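Local coordinates for divalent-cation tolerance protein CutA (Pyrococcus horikoshii, PDB 1UKU) that takes part in resistance toward heavy metals, forming a homotrimer that binds copper in the interface between two trimers, at residues I2-T7 and D60-L65; V18-K23 and K66-E71; I27-L32 and E90-W95. One frame throughout, in Å; residues are numbered along the deposited sequence.

Contact 1: residues I2-T7 and D60-L65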
# COMPACT_ATOMS: atom_id res chain seq x y z
N ILE A 2 -10.41 -6.49 -5.60
CA ILE A 2 -9.57 -6.56 -4.41
C ILE A 2 -8.09 -6.38 -4.73
O ILE A 2 -7.64 -6.60 -5.86
CB ILE A 2 -9.78 -7.89 -3.65
CG1 ILE A 2 -9.30 -9.07 -4.47
CG2 ILE A 2 -11.23 -8.09 -3.25
CD1 ILE A 2 -9.33 -10.41 -3.77
N ILE A 3 -7.37 -5.96 -3.70
CA ILE A 3 -5.92 -6.02 -3.67
C ILE A 3 -5.52 -7.18 -2.79
O ILE A 3 -6.13 -7.43 -1.76
CB ILE A 3 -5.35 -4.70 -3.07
CG1 ILE A 3 -5.73 -3.51 -3.96
CG2 ILE A 3 -3.86 -4.81 -2.80
CD1 ILE A 3 -5.38 -3.62 -5.30
N VAL A 4 -4.48 -7.86 -3.20
CA VAL A 4 -3.82 -8.85 -2.36
C VAL A 4 -2.35 -8.47 -2.23
O VAL A 4 -1.68 -8.27 -3.23
CB VAL A 4 -3.97 -10.24 -2.92
CG1 VAL A 4 -3.21 -11.30 -2.07
CG2 VAL A 4 -5.45 -10.59 -2.99
N TYR A 5 -1.87 -8.39 -1.01
CA TYR A 5 -0.47 -8.07 -0.72
C TYR A 5 0.22 -9.33 -0.18
O TYR A 5 -0.28 -10.01 0.71
CB TYR A 5 -0.37 -6.95 0.31
CG TYR A 5 1.02 -6.45 0.65
CD1 TYR A 5 1.79 -5.81 -0.30
CD2 TYR A 5 1.58 -6.61 1.93
CE1 TYR A 5 3.07 -5.32 -0.00
CE2 TYR A 5 2.87 -6.12 2.23
CZ TYR A 5 3.59 -5.47 1.26
OH TYR A 5 4.85 -4.97 1.54
N THR A 6 1.40 -9.63 -0.70
CA THR A 6 2.26 -10.68 -0.19
C THR A 6 3.71 -10.21 -0.36
O THR A 6 3.98 -9.22 -1.02
CB THR A 6 1.96 -12.02 -0.89
OG1 THR A 6 2.69 -13.06 -0.22
CG2 THR A 6 2.35 -12.06 -2.34
N THR A 7 4.63 -10.89 0.29
CA THR A 7 6.02 -10.54 0.19
C THR A 7 6.81 -11.76 -0.18
O THR A 7 6.41 -12.88 0.12
CB THR A 7 6.58 -9.93 1.46
OG1 THR A 7 6.76 -10.94 2.47
CG2 THR A 7 5.66 -8.88 2.04
N ASP A 60 -14.37 -12.62 -6.38
CA ASP A 60 -14.78 -14.01 -6.45
C ASP A 60 -13.61 -14.97 -6.65
O ASP A 60 -13.75 -16.15 -6.44
CB ASP A 60 -15.84 -14.24 -7.55
CG ASP A 60 -15.30 -13.98 -8.93
OD1 ASP A 60 -15.29 -12.82 -9.33
OD2 ASP A 60 -14.83 -14.92 -9.61
N LEU A 61 -12.43 -14.45 -7.03
CA LEU A 61 -11.25 -15.27 -7.20
C LEU A 61 -10.38 -15.38 -5.93
O LEU A 61 -9.37 -16.07 -5.95
CB LEU A 61 -10.42 -14.76 -8.39
CG LEU A 61 -11.07 -14.89 -9.78
CD1 LEU A 61 -10.25 -14.22 -10.82
CD2 LEU A 61 -11.19 -16.34 -10.12
N TRP A 62 -10.77 -14.73 -4.84
CA TRP A 62 -9.93 -14.68 -3.63
C TRP A 62 -9.51 -16.06 -3.12
O TRP A 62 -8.35 -16.31 -2.89
CB TRP A 62 -10.63 -13.91 -2.52
CG TRP A 62 -10.07 -14.12 -1.16
CD1 TRP A 62 -10.75 -14.58 -0.07
CD2 TRP A 62 -8.75 -13.83 -0.71
NE1 TRP A 62 -9.92 -14.62 1.03
CE2 TRP A 62 -8.67 -14.19 0.66
CE3 TRP A 62 -7.59 -13.36 -1.34
CZ2 TRP A 62 -7.52 -14.03 1.42
CZ3 TRP A 62 -6.43 -13.23 -0.57
CH2 TRP A 62 -6.40 -13.56 0.79
N GLU A 63 -10.46 -16.97 -2.90
CA GLU A 63 -10.09 -18.24 -2.28
C GLU A 63 -9.18 -19.08 -3.18
O GLU A 63 -8.22 -19.68 -2.72
CB GLU A 63 -11.35 -19.06 -1.85
CG GLU A 63 -12.12 -18.45 -0.68
CD GLU A 63 -11.31 -18.30 0.60
OE1 GLU A 63 -10.22 -18.89 0.75
OE2 GLU A 63 -11.81 -17.57 1.49
N GLU A 64 -9.47 -19.08 -4.47
CA GLU A 64 -8.64 -19.80 -5.41
C GLU A 64 -7.25 -19.18 -5.46
O GLU A 64 -6.27 -19.88 -5.54
CB GLU A 64 -9.32 -19.79 -6.79
CG GLU A 64 -8.63 -20.67 -7.81
CD GLU A 64 -9.39 -20.80 -9.12
OE1 GLU A 64 -8.87 -21.52 -9.97
OE2 GLU A 64 -10.46 -20.16 -9.29
N LEU A 65 -7.19 -17.85 -5.45
CA LEU A 65 -5.90 -17.17 -5.53
C LEU A 65 -5.08 -17.42 -4.26
O LEU A 65 -3.89 -17.68 -4.32
CB LEU A 65 -6.11 -15.67 -5.74
CG LEU A 65 -4.84 -14.81 -5.67
CD1 LEU A 65 -3.82 -15.24 -6.68
CD2 LEU A 65 -5.19 -13.35 -5.81

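Contact 2: residues V18-K23 and K66-E71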
# COMPACT_ATOMS: atom_id res chain seq x y z
N VAL A 18 4.34 -14.48 -9.68
CA VAL A 18 3.40 -13.54 -10.32
C VAL A 18 3.11 -13.91 -11.76
O VAL A 18 1.95 -13.85 -12.21
CB VAL A 18 3.91 -12.10 -10.20
CG1 VAL A 18 3.30 -11.15 -11.22
CG2 VAL A 18 3.71 -11.62 -8.77
N LYS A 19 4.14 -14.31 -12.48
CA LYS A 19 3.94 -14.71 -13.88
C LYS A 19 3.07 -16.00 -13.94
O LYS A 19 2.22 -16.11 -14.81
CB LYS A 19 5.26 -14.88 -14.63
CG LYS A 19 6.01 -13.58 -14.86
CD LYS A 19 7.30 -13.75 -15.65
CE LYS A 19 8.01 -12.41 -15.82
NZ LYS A 19 9.27 -12.55 -16.60
N THR A 20 3.26 -16.95 -13.02
CA THR A 20 2.39 -18.14 -12.96
C THR A 20 0.94 -17.74 -12.68
O THR A 20 0.02 -18.29 -13.27
CB THR A 20 2.88 -19.09 -11.87
OG1 THR A 20 4.23 -19.50 -12.19
CG2 THR A 20 2.06 -20.33 -11.83
N LEU A 21 0.73 -16.78 -11.79
CA LEU A 21 -0.62 -16.36 -11.43
C LEU A 21 -1.25 -15.66 -12.63
O LEU A 21 -2.46 -15.83 -12.86
CB LEU A 21 -0.62 -15.45 -10.21
CG LEU A 21 -0.18 -16.08 -8.89
CD1 LEU A 21 -0.10 -14.99 -7.79
CD2 LEU A 21 -1.05 -17.24 -8.40
N LEU A 22 -0.48 -14.89 -13.40
CA LEU A 22 -0.99 -14.26 -14.62
C LEU A 22 -1.36 -15.34 -15.64
O LEU A 22 -2.42 -15.29 -16.24
CB LEU A 22 0.01 -13.27 -15.21
CG LEU A 22 0.09 -11.94 -14.44
CD1 LEU A 22 1.38 -11.20 -14.77
CD2 LEU A 22 -1.10 -11.05 -14.74
N LYS A 23 -0.48 -16.31 -15.83
CA LYS A 23 -0.74 -17.40 -16.79
C LYS A 23 -2.02 -18.15 -16.44
O LYS A 23 -2.75 -18.58 -17.34
CB LYS A 23 0.44 -18.35 -16.87
CG LYS A 23 1.63 -17.70 -17.62
CD LYS A 23 2.76 -18.66 -17.93
CE LYS A 23 3.13 -19.57 -16.78
NZ LYS A 23 4.48 -20.17 -16.99
N LYS A 66 -5.74 -17.34 -3.11
CA LYS A 66 -5.08 -17.57 -1.85
C LYS A 66 -4.49 -18.98 -1.81
O LYS A 66 -3.34 -19.16 -1.41
CB LYS A 66 -6.04 -17.39 -0.70
CG LYS A 66 -5.38 -17.65 0.65
CD LYS A 66 -6.31 -17.50 1.82
CE LYS A 66 -6.68 -18.83 2.34
NZ LYS A 66 -8.09 -18.89 2.62
N GLU A 67 -5.25 -19.97 -2.26
CA GLU A 67 -4.72 -21.34 -2.29
C GLU A 67 -3.54 -21.46 -3.22
O GLU A 67 -2.53 -22.09 -2.86
CB GLU A 67 -5.80 -22.34 -2.72
CG GLU A 67 -5.27 -23.78 -2.86
CD GLU A 67 -4.71 -24.41 -1.58
OE1 GLU A 67 -3.84 -25.33 -1.68
OE2 GLU A 67 -5.07 -24.02 -0.46
N ARG A 68 -3.61 -20.85 -4.40
CA ARG A 68 -2.50 -20.93 -5.32
C ARG A 68 -1.24 -20.24 -4.78
O ARG A 68 -0.13 -20.75 -4.92
CB ARG A 68 -2.87 -20.42 -6.71
CG ARG A 68 -3.61 -21.43 -7.54
CD ARG A 68 -2.83 -22.74 -7.76
NE ARG A 68 -1.82 -22.73 -8.81
CZ ARG A 68 -0.66 -23.40 -8.78
NH1 ARG A 68 -0.31 -24.11 -7.72
NH2 ARG A 68 0.15 -23.35 -9.82
N ILE A 69 -1.41 -19.11 -4.11
CA ILE A 69 -0.25 -18.47 -3.53
C ILE A 69 0.34 -19.37 -2.47
O ILE A 69 1.56 -19.48 -2.40
CB ILE A 69 -0.59 -17.08 -2.98
CG1 ILE A 69 -0.93 -16.13 -4.14
CG2 ILE A 69 0.59 -16.51 -2.16
CD1 ILE A 69 -1.58 -14.82 -3.67
N LYS A 70 -0.49 -20.01 -1.65
CA LYS A 70 0.05 -20.91 -0.62
C LYS A 70 0.89 -21.99 -1.29
O LYS A 70 1.94 -22.35 -0.79
CB LYS A 70 -1.08 -21.55 0.20
CG LYS A 70 -1.75 -20.60 1.17
CD LYS A 70 -3.08 -21.13 1.65
CE LYS A 70 -2.94 -22.28 2.59
NZ LYS A 70 -4.31 -22.73 2.99
N GLU A 71 0.39 -22.51 -2.40
CA GLU A 71 1.04 -23.59 -3.12
C GLU A 71 2.30 -23.16 -3.85
O GLU A 71 3.17 -23.99 -4.15
CB GLU A 71 0.07 -24.21 -4.12
CG GLU A 71 -1.02 -25.01 -3.46
CD GLU A 71 -2.14 -25.34 -4.41
OE1 GLU A 71 -2.07 -25.00 -5.59
OE2 GLU A 71 -3.12 -25.97 -3.94

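Contact 3: residues I27-L32 and E90-W95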
# COMPACT_ATOMS: atom_id res chain seq x y z
N ILE A 27 -4.93 -13.29 -11.51
CA ILE A 27 -4.73 -11.86 -11.26
C ILE A 27 -4.69 -11.15 -12.58
O ILE A 27 -4.30 -11.74 -13.57
CB ILE A 27 -3.45 -11.54 -10.42
CG1 ILE A 27 -2.15 -11.87 -11.17
CG2 ILE A 27 -3.51 -12.26 -9.08
CD1 ILE A 27 -0.90 -11.50 -10.37
N ALA A 28 -5.07 -9.87 -12.57
CA ALA A 28 -4.94 -9.04 -13.76
C ALA A 28 -3.60 -8.32 -13.84
O ALA A 28 -3.14 -7.99 -14.93
CB ALA A 28 -6.05 -8.02 -13.82
N CYS A 29 -3.01 -8.04 -12.69
CA CYS A 29 -1.73 -7.36 -12.68
C CYS A 29 -1.11 -7.41 -11.31
O CYS A 29 -1.75 -7.72 -10.31
CB CYS A 29 -1.90 -5.95 -13.14
SG CYS A 29 -2.86 -5.07 -12.04
N ALA A 30 0.20 -7.17 -11.31
CA ALA A 30 1.03 -7.13 -10.11
C ALA A 30 1.95 -5.91 -10.17
O ALA A 30 2.40 -5.52 -11.24
CB ALA A 30 1.81 -8.37 -9.99
N ASN A 31 2.17 -5.28 -9.02
CA ASN A 31 3.15 -4.22 -8.86
C ASN A 31 4.17 -4.71 -7.81
O ASN A 31 3.78 -5.02 -6.68
CB ASN A 31 2.51 -2.93 -8.36
CG ASN A 31 1.56 -2.26 -9.33
OD1 ASN A 31 0.91 -1.30 -8.91
ND2 ASN A 31 1.50 -2.67 -10.60
N LEU A 32 5.43 -4.80 -8.18
CA LEU A 32 6.49 -5.34 -7.32
C LEU A 32 7.48 -4.26 -6.98
O LEU A 32 7.93 -3.54 -7.84
CB LEU A 32 7.25 -6.47 -8.02
CG LEU A 32 6.54 -7.84 -8.09
CD1 LEU A 32 5.10 -7.81 -8.58
CD2 LEU A 32 7.39 -8.81 -8.90
N GLU A 90 -14.53 2.67 -13.67
CA GLU A 90 -15.11 1.55 -14.39
C GLU A 90 -14.29 0.98 -15.54
O GLU A 90 -14.31 -0.22 -15.73
CB GLU A 90 -16.49 1.95 -14.94
CG GLU A 90 -17.09 0.94 -15.89
CD GLU A 90 -17.37 -0.39 -15.22
OE1 GLU A 90 -17.36 -0.44 -13.98
OE2 GLU A 90 -17.59 -1.39 -15.94
N ASP A 91 -13.63 1.83 -16.32
CA ASP A 91 -12.85 1.33 -17.45
C ASP A 91 -11.75 0.35 -16.98
O ASP A 91 -11.47 -0.68 -17.60
CB ASP A 91 -12.25 2.46 -18.31
CG ASP A 91 -11.59 3.57 -17.50
OD1 ASP A 91 -12.16 4.05 -16.48
OD2 ASP A 91 -10.49 4.07 -17.84
N TYR A 92 -11.14 0.66 -15.84
CA TYR A 92 -10.14 -0.23 -15.29
C TYR A 92 -10.78 -1.53 -14.79
O TYR A 92 -10.26 -2.63 -15.02
CB TYR A 92 -9.36 0.45 -14.17
CG TYR A 92 -8.26 -0.44 -13.66
CD1 TYR A 92 -7.07 -0.53 -14.34
CD2 TYR A 92 -8.45 -1.24 -12.54
CE1 TYR A 92 -6.06 -1.37 -13.88
CE2 TYR A 92 -7.47 -2.08 -12.10
CZ TYR A 92 -6.28 -2.12 -12.75
OH TYR A 92 -5.28 -2.97 -12.30
N LEU A 93 -11.89 -1.41 -14.08
CA LEU A 93 -12.57 -2.58 -13.57
C LEU A 93 -12.96 -3.51 -14.71
O LEU A 93 -12.78 -4.70 -14.62
CB LEU A 93 -13.79 -2.18 -12.74
CG LEU A 93 -14.53 -3.33 -12.08
CD1 LEU A 93 -13.63 -4.14 -11.13
CD2 LEU A 93 -15.69 -2.69 -11.36
N LYS A 94 -13.46 -2.95 -15.80
CA LYS A 94 -13.85 -3.77 -16.96
C LYS A 94 -12.66 -4.52 -17.54
O LYS A 94 -12.76 -5.70 -17.87
CB LYS A 94 -14.50 -2.90 -18.03
CG LYS A 94 -15.03 -3.68 -19.22
CD LYS A 94 -16.05 -4.72 -18.76
CE LYS A 94 -16.91 -5.22 -19.91
NZ LYS A 94 -18.12 -4.38 -20.06
N TRP A 95 -11.53 -3.84 -17.64
CA TRP A 95 -10.31 -4.45 -18.12
C TRP A 95 -9.88 -5.58 -17.18
O TRP A 95 -9.54 -6.65 -17.62
CB TRP A 95 -9.20 -3.38 -18.22
CG TRP A 95 -7.86 -3.96 -18.55
CD1 TRP A 95 -7.40 -4.33 -19.78
CD2 TRP A 95 -6.81 -4.28 -17.63
NE1 TRP A 95 -6.13 -4.86 -19.69
CE2 TRP A 95 -5.74 -4.82 -18.38
CE3 TRP A 95 -6.66 -4.15 -16.25
CZ2 TRP A 95 -4.56 -5.23 -17.77
CZ3 TRP A 95 -5.48 -4.56 -15.67
CH2 TRP A 95 -4.46 -5.10 -16.41

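Contact 1: residues I2-T7 and D60-L65
The backbones of segment 2-7 of strand 2-8 and the first turn of helix 62-72 come nearest at Ile2 and Trp62, whose CA atoms stand 8.2 Å apart, a gap spanned by side chains alone. Trp62 does most of the bridging. Its CG lies anti to the backbone N (chi1 163°), which carries the indole out from the helix until its six-membered ring meets the strand. There both methyls of Val4 approach Trp62 CZ3 obliquely from the same side of the ring, CG2 at 3.7 Å and CG1 at 4.0 Å. Ile2, two residues away and therefore on the same face of the strand, reaches in with the end of its longer branch: Ile2 CD1 sits 3.9 Å from Trp62 CB, near the root of the indole. Both aliphatic chains run at about a right angle to the tryptophan.

In the ferredoxin-like βαββαβ fold, shared with GlnB-like proteins, this is how the second helix covers one face of the antiparallel sheet, here over its inner strand 2-8. One turn along the helix from Trp62, Leu65 adds a second apolar point of support, its CD2 4.0 Å from Val4 CG2. The indole is tied on its polar side as well: Trp62 NE1 is hydrogen-bonded to Asp87 OD2 of the second subunit, while Arg82 makes a cation-pi contact with the ring.

Contact 2: residues V18-K23 and K66-E71
Leu21 and Ile69 share one first-torsion setting: in each, the leading branch (CG of Leu21, chi1 -66°, and CG1 of Ile69) turns anti to the carbonyl carbon and beside the backbone N, a setting that brings the end of Leu21 to Ile69 CG1. These are the paired helices of the ferredoxin-like fold, packed side by side on the same face of the sheet. Segments 18-23 and 66-71 run roughly antiparallel, at 142°, and their axes approach no closer than 11.0 Å, a spacing bridged from the first helix by the branched end of Leu21 and the methyl of Thr20.

Leu21 divides its two methyls between neighbouring residues of the other helix. Its CD1 meets Ile69 CG1 at 3.9 Å, the two chains crossing at about a right angle, whereas Leu21 CD2 lies 4.0 Å from Arg68 CB as those chains slide past each other in opposite directions. Leu55 of strand 44-57 packs against both Leu21 and Ile69 from the sheet.

Toward the outer side the chemistry changes. Bends at chi2 and chi3 fold the Arg68 chain, and Thr20 CG2 comes to 4.1 Å from Arg68 NH2; the hydroxyl of Thr20 is engaged in its own helix, with the carbonyl O of Lys16. Acids flank the guanidinium: Glu24, just beyond the end of helix 11-23, forms a salt bridge with Arg68 NH2, and Glu71, a turn further along, takes NH1. That second bond, from Arg68 NH1 to Glu71 OE1, measures 2.9 Å at an N-H...O angle of 157°, with OE1 close to the guanidinium plane and accepting through its anti lone pair.

Contact 3: residues I27-L32 and E90-W95
Two aromatic side chains a helical turn apart, Tyr92 and Trp95, extend from segment 90-95 like prongs and receive Ala28 and Cys29 at their ends. Three residues apart, and with CG anti to the backbone N in both (chi1 near 180°), the rings leave the helix on the same side, although their planes are inclined to one another by about 42°. Trp95 presents the far corner of its six-membered ring. Its CZ3 touches the methyl of Ala28, at 4.0 Å from Ala28 CB, and its CH2 approaches the same residue's backbone, 3.5 Å from Ala28 O, at an oblique angle to the ring. Cys29 meets the indole differently: Cys29 CB lies near the ring plane, at the edge, 4.2 Å from Trp95 CH2.

The thiol reaches the other prong. With chi1 at 65°, Cys29 SG sits between the backbone N and the carbonyl carbon, which brings the sulfur to the hydroxyl at the end of the tyrosine, Cys29 SG 3.2 Å from Tyr92 OH. Cysteine thus spans both aromatics, its CB against the tryptophan and its sulfur against the tyrosine hydroxyl.

On the same side of the strand as Cys29, Asn31 folds its amide back on the chain, and ND2 donates to Ala30 O over 3.1 Å from above the carbonyl plane. Its OD1 is hydrogen-bonded to Tyr5 OH of the third subunit.

Helix 90-99, which follows the βαββαβ core, packs here beside the beginning of strand 29-41. Across the strand, Ile27 and Ala30 turn to helix 11-23; along one edge Ala28 and Cys29 make backbone hydrogen bonds with Lys56 of strand 44-57, and along the other residues Cys29 to Leu32 pair antiparallel with a strand of the third subunit, carrying the sheet through the trimer interface.

In the fold
Contacts 1 and 2 share helix 62-72, where Leu65 of contact 1 packs on Leu21, and Ile69 of contact 2 on Val4: Leu65 CD1 is 3.8 Å from Leu21 CD2. Contact 1 is buried and apolar, between helix and sheet; contact 2 is only partly buried, apolar beside the sheet and charged along its outer side. Contact 3, buried but farther from the chain's centre, joins the C-terminal helix to the strand 29-41, outermost within the chain, through aromatic rings, a thiol and a carbonyl. Ile27 links it inward, touching both Leu65 and Leu21. Their surroundings differ too: the second subunit meets contact 1 at Trp62, whereas the third borders contacts 2 and 3.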